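Local coordinates for sulfatase (sulfuric ester hydrolase) protein (Agrobacterium radiobacter, PDB 4UPH), which belongs to the sulfatase family of the alkaline phosphatase clan and carries a magnesium ion in its metal site, at residues P286-F290 with E456-F461. Coordinates in Å, arbitrary orientation, origin at the centre of the assembly. Numbering follows the deposited sequence.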
ATOM      1  N   PRO A 286     -13.353 -14.354  17.422  1.00 30.47           N
ATOM      2  CA  PRO A 286     -14.253 -13.216  17.709  1.00 29.86           C
ATOM      3  C   PRO A 286     -15.070 -12.694  16.526  1.00 39.32           C
ATOM      4  O   PRO A 286     -16.210 -12.287  16.720  1.00 39.88           O
ATOM      5  CB  PRO A 286     -13.308 -12.121  18.231  1.00 30.98           C
ATOM      6  CG  PRO A 286     -12.142 -12.834  18.791  1.00 37.08           C
ATOM      7  CD  PRO A 286     -11.989 -14.106  17.958  1.00 33.82           C
ATOM      8  N   LEU A 287     -14.498 -12.718  15.301  1.00 38.21           N
ATOM      9  CA  LEU A 287     -15.185 -12.287  14.088  1.00 37.18           C
ATOM     10  C   LEU A 287     -16.390 -13.173  13.794  1.00 41.36           C
ATOM     11  O   LEU A 287     -17.420 -12.662  13.333  1.00 41.19           O
ATOM     12  CB  LEU A 287     -14.226 -12.255  12.870  1.00 36.76           C
ATOM     13  CG  LEU A 287     -14.841 -11.719  11.552  1.00 38.79           C
ATOM     14  CD1 LEU A 287     -15.068 -10.217  11.611  1.00 37.06           C
ATOM     15  CD2 LEU A 287     -14.025 -12.130  10.336  1.00 37.84           C
ATOM     16  N   LEU A 288     -16.274 -14.487  14.069  1.00 38.77           N
ATOM     17  CA  LEU A 288     -17.369 -15.443  13.844  1.00 39.32           C
ATOM     18  C   LEU A 288     -18.512 -15.198  14.848  1.00 46.82           C
ATOM     19  O   LEU A 288     -19.692 -15.194  14.468  1.00 46.16           O
ATOM     20  CB  LEU A 288     -16.851 -16.897  13.940  1.00 38.79           C
ATOM     21  CG  LEU A 288     -15.811 -17.346  12.900  1.00 39.37           C
ATOM     22  CD1 LEU A 288     -15.421 -18.812  13.112  1.00 36.35           C
ATOM     23  CD2 LEU A 288     -16.327 -17.154  11.485  1.00 39.33           C
ATOM     24  N   ALA A 289     -18.132 -14.898  16.113  1.00 44.33           N
ATOM     25  CA  ALA A 289     -19.052 -14.625  17.218  1.00 45.16           C
ATOM     26  C   ALA A 289     -19.821 -13.319  16.987  1.00 50.87           C
ATOM     27  O   ALA A 289     -20.962 -13.180  17.439  1.00 51.47           O
ATOM     28  CB  ALA A 289     -18.280 -14.570  18.541  1.00 45.89           C
ATOM     29  N   PHE A 290     -19.203 -12.382  16.264  1.00 47.44           N
ATOM     30  CA  PHE A 290     -19.803 -11.092  15.929  1.00 46.48           C
ATOM     31  C   PHE A 290     -20.695 -11.204  14.703  1.00 48.82           C
ATOM     32  O   PHE A 290     -21.853 -10.814  14.741  1.00 47.92           O
ATOM     33  CB  PHE A 290     -18.692 -10.042  15.711  1.00 47.48           C
ATOM     34  CG  PHE A 290     -19.125  -8.762  15.036  1.00 48.57           C
ATOM     35  CD1 PHE A 290     -19.847  -7.797  15.730  1.00 51.61           C
ATOM     36  CD2 PHE A 290     -18.781  -8.504  13.717  1.00 50.43           C
ATOM     37  CE1 PHE A 290     -20.253  -6.616  15.104  1.00 51.96           C
ATOM     38  CE2 PHE A 290     -19.193  -7.323  13.089  1.00 53.76           C
ATOM     39  CZ  PHE A 290     -19.927  -6.388  13.786  1.00 51.64           C
ATOM     40  N   GLU A 456     -20.387  -0.022  13.778  1.00 47.23           N
ATOM     41  CA  GLU A 456     -20.773  -1.173  14.617  1.00 48.69           C
ATOM     42  C   GLU A 456     -19.605  -2.106  14.954  1.00 52.70           C
ATOM     43  O   GLU A 456     -19.357  -2.354  16.142  1.00 52.98           O
ATOM     44  CB  GLU A 456     -21.916  -1.994  13.973  1.00 51.16           C
ATOM     45  CG  GLU A 456     -23.115  -1.178  13.496  1.00 68.37           C
ATOM     46  CD  GLU A 456     -24.245  -0.927  14.482  1.00 98.74           C
ATOM     47  OE1 GLU A 456     -24.019  -1.016  15.714  1.00 88.76           O
ATOM     48  OE2 GLU A 456     -25.364  -0.625  14.005  1.00 95.14           O
ATOM     49  N   ALA A 457     -18.885  -2.623  13.917  1.00 47.13           N
ATOM     50  CA  ALA A 457     -17.743  -3.520  14.120  1.00 46.07           C
ATOM     51  C   ALA A 457     -16.666  -2.841  14.971  1.00 48.24           C
ATOM     52  O   ALA A 457     -16.131  -3.456  15.896  1.00 46.26           O
ATOM     53  CB  ALA A 457     -17.172  -3.967  12.769  1.00 46.67           C
ATOM     54  N   GLU A 458     -16.405  -1.543  14.692  1.00 45.51           N
ATOM     55  CA  GLU A 458     -15.410  -0.722  15.398  1.00 45.03           C
ATOM     56  C   GLU A 458     -15.710  -0.637  16.889  1.00 49.91           C
ATOM     57  O   GLU A 458     -14.806  -0.816  17.709  1.00 48.60           O
ATOM     58  CB  GLU A 458     -15.315   0.689  14.773  1.00 45.27           C
ATOM     59  CG  GLU A 458     -14.708   0.742  13.372  1.00 42.42           C
ATOM     60  CD  GLU A 458     -15.625   0.495  12.188  1.00 47.70           C
ATOM     61  OE1 GLU A 458     -16.723  -0.079  12.365  1.00 46.14           O
ATOM     62  OE2 GLU A 458     -15.249   0.900  11.069  1.00 44.89           O
ATOM     63  N   ARG A 459     -16.992  -0.411  17.235  1.00 49.31           N
ATOM     64  CA  ARG A 459     -17.454  -0.309  18.635  1.00 50.53           C
ATOM     65  C   ARG A 459     -17.391  -1.642  19.350  1.00 53.08           C
ATOM     66  O   ARG A 459     -16.890  -1.707  20.476  1.00 51.20           O
ATOM     67  CB  ARG A 459     -18.869   0.283  18.742  1.00 52.94           C
ATOM     68  CG  ARG A 459     -18.918   1.806  18.519  1.00 70.86           C
ATOM     69  CD  ARG A 459     -20.244   2.425  18.952  1.00 84.90           C
ATOM     70  NE  ARG A 459     -21.401   1.742  18.366  1.00 93.65           N
ATOM     71  CZ  ARG A 459     -21.916   2.029  17.175  1.00105.85           C
ATOM     72  NH1 ARG A 459     -21.385   2.992  16.431  1.00 90.16           N
ATOM     73  NH2 ARG A 459     -22.968   1.361  16.721  1.00 94.44           N
ATOM     74  N   HIS A 460     -17.894  -2.706  18.672  1.00 50.15           N
ATOM     75  CA  HIS A 460     -17.913  -4.079  19.147  1.00 49.44           C
ATOM     76  C   HIS A 460     -16.505  -4.566  19.467  1.00 53.31           C
ATOM     77  O   HIS A 460     -16.273  -5.064  20.567  1.00 54.99           O
ATOM     78  CB  HIS A 460     -18.573  -4.994  18.120  1.00 50.73           C
ATOM     79  CG  HIS A 460     -18.574  -6.430  18.537  1.00 55.37           C
ATOM     80  ND1 HIS A 460     -19.711  -7.047  19.020  1.00 57.98           N
ATOM     81  CD2 HIS A 460     -17.561  -7.332  18.513  1.00 57.31           C
ATOM     82  CE1 HIS A 460     -19.351  -8.293  19.288  1.00 57.36           C
ATOM     83  NE2 HIS A 460     -18.062  -8.501  19.020  1.00 57.52           N
ATOM     84  N   PHE A 461     -15.571  -4.438  18.515  1.00 46.94           N
ATOM     85  CA  PHE A 461     -14.206  -4.924  18.718  1.00 44.80           C
ATOM     86  C   PHE A 461     -13.299  -3.960  19.463  1.00 44.53           C
ATOM     87  O   PHE A 461     -12.298  -4.400  20.035  1.00 43.69           O
ATOM     88  CB  PHE A 461     -13.570  -5.346  17.373  1.00 45.35           C
ATOM     89  CG  PHE A 461     -14.274  -6.501  16.679  1.00 43.13           C
ATOM     90  CD1 PHE A 461     -14.246  -7.785  17.221  1.00 41.00           C
ATOM     91  CD2 PHE A 461     -14.933  -6.307  15.474  1.00 42.72           C
ATOM     92  CE1 PHE A 461     -14.878  -8.842  16.577  1.00 40.51           C
ATOM     93  CE2 PHE A 461     -15.575  -7.367  14.834  1.00 44.73           C
ATOM     94  CZ  PHE A 461     -15.534  -8.629  15.386  1.00 41.63           C
TER
HETATM   95  O   HOH W   1     -16.848 -11.004  18.996  1.00 46.26           O
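Three aromatic residues, F290, F461 and H460, account for most of the 282 Å² buried between two short helical segments whose axes approach no closer than 11.6 Å and run at 122° to each other. That spacing is filled by rings. F290 loses 100 Å², its CB pointing toward 456-461 and its ring reaching A457, where F290 CZ lies 3.8 Å from A457 CB. Two edge-to-face pairs meet at this ring: F461 turns its edge to the F290 face (centroids 4.9 Å apart, planes at 61°), while F290 turns its own edge to the face of H460 (centroids 4.5 Å apart, planes at 53°). F461 also extends to the start of helix 286-294, with its CE1 4.0 Å from P286 CB and its CZ 4.1 Å from L287 CD1. Helix 456-461 connects strands 443-448 and 469-474 of the four-stranded antiparallel sheet, whereas helix 286-294 lies between strands 242-247 and 350-355 of the large mixed sheet. With no direct hydrogen bond across it, the junction rests on ring packing; one water joins P286 O (2.7 Å, water donating), already the acceptor for F290 N, to H460 NE2 (2.8 Å), so polar groups are linked without touching.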